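Side-chain contact in sperm autoantigenic protein 17 (Danio rerio, PDB 7MY4), which probably dimerizes and docks onto A-kinase anchoring proteins through a domain of the PKA type II regulatory-subunit family: residues G19-G24 / V43-L48. Residues are numbered along the deposited sequence; the frame is centred on the assembly and turned at random. Where two conformers were deposited one is given.
Sequences GNLLEG and VYFTEL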
loop_
_atom_site.group_PDB
_atom_site.type_symbol
_atom_site.label_atom_id
_atom_site.label_comp_id
_atom_site.label_asym_id
_atom_site.label_seq_id
_atom_site.Cartn_x
_atom_site.Cartn_y
_atom_site.Cartn_z
ATOM N N GLY A 19 3.474 -8.269 -8.315
ATOM C CA GLY A 19 3.058 -9.612 -7.963
ATOM C C GLY A 19 2.886 -9.772 -6.468
ATOM O O GLY A 19 1.883 -10.306 -5.998
ATOM N N ASN A 20 3.848 -9.279 -5.703
ATOM C CA ASN A 20 3.713 -9.327 -4.256
ATOM C C ASN A 20 2.526 -8.501 -3.776
ATOM O O ASN A 20 1.881 -8.852 -2.773
ATOM C CB ASN A 20 5.003 -8.829 -3.598
ATOM C CG ASN A 20 6.127 -9.839 -3.664
ATOM O OD1 ASN A 20 5.956 -10.978 -4.126
ATOM N ND2 ASN A 20 7.296 -9.445 -3.158
ATOM N N LEU A 21 2.271 -7.356 -4.416
ATOM C CA LEU A 21 1.149 -6.538 -3.985
ATOM C C LEU A 21 -0.157 -7.316 -4.124
ATOM O O LEU A 21 -0.980 -7.360 -3.189
ATOM C CB LEU A 21 1.112 -5.237 -4.786
ATOM C CG LEU A 21 0.130 -4.215 -4.255
ATOM C CD1 LEU A 21 0.629 -3.628 -2.946
ATOM C CD2 LEU A 21 -0.119 -3.072 -5.257
ATOM N N LEU A 22 -0.361 -7.941 -5.289
ATOM C CA LEU A 22 -1.552 -8.754 -5.502
ATOM C C LEU A 22 -1.604 -9.947 -4.552
ATOM O O LEU A 22 -2.694 -10.355 -4.096
ATOM C CB LEU A 22 -1.593 -9.234 -6.955
ATOM C CG LEU A 22 -1.728 -8.165 -8.033
ATOM C CD1 LEU A 22 -1.685 -8.850 -9.357
ATOM C CD2 LEU A 22 -3.010 -7.377 -7.869
ATOM N N GLU A 23 -0.443 -10.564 -4.293
ATOM C CA GLU A 23 -0.413 -11.722 -3.404
ATOM C C GLU A 23 -0.861 -11.346 -1.997
ATOM O O GLU A 23 -1.556 -12.119 -1.324
ATOM C CB GLU A 23 0.995 -12.320 -3.365
ATOM C CG GLU A 23 1.029 -13.571 -2.459
ATOM C CD GLU A 23 2.327 -14.339 -2.471
ATOM O OE1 GLU A 23 3.110 -14.210 -3.439
ATOM O OE2 GLU A 23 2.555 -15.122 -1.505
ATOM N N GLY A 24 -0.466 -10.160 -1.528
ATOM C CA GLY A 24 -0.849 -9.741 -0.185
ATOM C C GLY A 24 -2.349 -9.572 -0.061
ATOM O O GLY A 24 -2.975 -10.028 0.903
ATOM N N VAL A 43 -10.774 -1.717 1.494
ATOM C CA VAL A 43 -10.296 -1.567 2.865
ATOM C C VAL A 43 -8.858 -2.042 2.993
ATOM O O VAL A 43 -8.046 -1.415 3.684
ATOM C CB VAL A 43 -11.212 -2.307 3.838
ATOM C CG1 VAL A 43 -10.597 -2.250 5.251
ATOM C CG2 VAL A 43 -12.610 -1.704 3.789
ATOM N N TYR A 44 -8.523 -3.157 2.336
ATOM C CA TYR A 44 -7.158 -3.667 2.359
ATOM C C TYR A 44 -6.156 -2.598 1.936
ATOM O O TYR A 44 -5.144 -2.377 2.616
ATOM C CB TYR A 44 -7.039 -4.905 1.449
ATOM C CG TYR A 44 -5.613 -5.424 1.407
ATOM C CD1 TYR A 44 -5.141 -6.243 2.399
ATOM C CD2 TYR A 44 -4.741 -5.074 0.397
ATOM C CE1 TYR A 44 -3.839 -6.705 2.393
ATOM C CE2 TYR A 44 -3.433 -5.536 0.375
ATOM C CZ TYR A 44 -2.979 -6.337 1.374
ATOM O OH TYR A 44 -1.670 -6.802 1.388
ATOM N N PHE A 45 -6.399 -1.944 0.795
ATOM C CA PHE A 45 -5.430 -0.963 0.302
ATOM C C PHE A 45 -5.450 0.296 1.149
ATOM O O PHE A 45 -4.397 0.885 1.405
ATOM C CB PHE A 45 -5.673 -0.657 -1.172
ATOM C CG PHE A 45 -5.220 -1.779 -2.056
ATOM C CD1 PHE A 45 -3.868 -2.042 -2.204
ATOM C CD2 PHE A 45 -6.121 -2.617 -2.658
ATOM C CE1 PHE A 45 -3.444 -3.099 -2.968
ATOM C CE2 PHE A 45 -5.685 -3.687 -3.432
ATOM C CZ PHE A 45 -4.358 -3.919 -3.579
ATOM N N THR A 46 -6.614 0.693 1.652
ATOM C CA THR A 46 -6.646 1.824 2.577
ATOM C C THR A 46 -5.766 1.558 3.787
ATOM O O THR A 46 -4.957 2.410 4.184
ATOM C CB THR A 46 -8.095 2.118 2.988
ATOM O OG1 THR A 46 -8.845 2.476 1.822
ATOM C CG2 THR A 46 -8.129 3.251 4.001
ATOM N N GLU A 47 -5.894 0.372 4.384
ATOM C CA GLU A 47 -5.119 0.064 5.580
ATOM C C GLU A 47 -3.642 -0.132 5.248
ATOM O O GLU A 47 -2.770 0.245 6.042
ATOM C CB GLU A 47 -5.697 -1.169 6.278
ATOM C CG GLU A 47 -7.066 -0.928 6.911
ATOM C CD GLU A 47 -7.060 0.216 7.923
ATOM O OE1 GLU A 47 -6.217 0.187 8.850
ATOM O OE2 GLU A 47 -7.878 1.151 7.776
ATOM N N LEU A 48 -3.335 -0.715 4.081
ATOM C CA LEU A 48 -1.935 -0.872 3.684
ATOM C C LEU A 48 -1.278 0.489 3.495
ATOM O O LEU A 48 -0.120 0.705 3.891
ATOM C CB LEU A 48 -1.862 -1.693 2.395
ATOM C CG LEU A 48 -0.457 -2.001 1.888
ATOM C CD1 LEU A 48 0.296 -2.910 2.816
ATOM C CD2 LEU A 48 -0.552 -2.610 0.494
HETATM O O HOH W 1 -0.220 -6.279 -0.720
#
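Leu-21 meets the side chains of Phe-45 and Leu-48. A chi1 of -170°, with CG anti to the backbone N, brings its branched end up to Phe-45; CG lies 4.0 Å from Phe-45 CE1, near the ring plane, which identifies an approach at the ring edge. Both methyls of the fork gather at the same CE1, and CD1 also meets Leu-48 CD2 at 3.8 Å. Polar contact also starts at this residue: one water donates to Leu-21 O (2.8 Å) and sits 2.6 Å from Tyr-44 OH, in the plane of the phenol ring. Three residues on, Gly-24 brings bare backbone against the tyrosine, with Gly-24 C 3.2 Å from Tyr-44 OH. A CB modelled on Gly-24 would clash with that hydroxyl, consistent with the close approach depending on the missing side chain. Tyr-44 also covers Phe-45, its CD2 standing 3.9 Å above the centre of one ring face. Trimming Tyr-44 to an alanine would probably cost the water its phenol partner, open a gap beside Gly-24 and uncover that face of Phe-45. The segment axes approach to 11.8 Å with N-to-C directions 117° apart, in a helix-turn-helix unit that in RIIa relatives pairs into an X-type four-helix bundle. Direct side-chain contacts here being van der Waals, water lets the hydroxyl and carbonyl pair without bringing the helices closer.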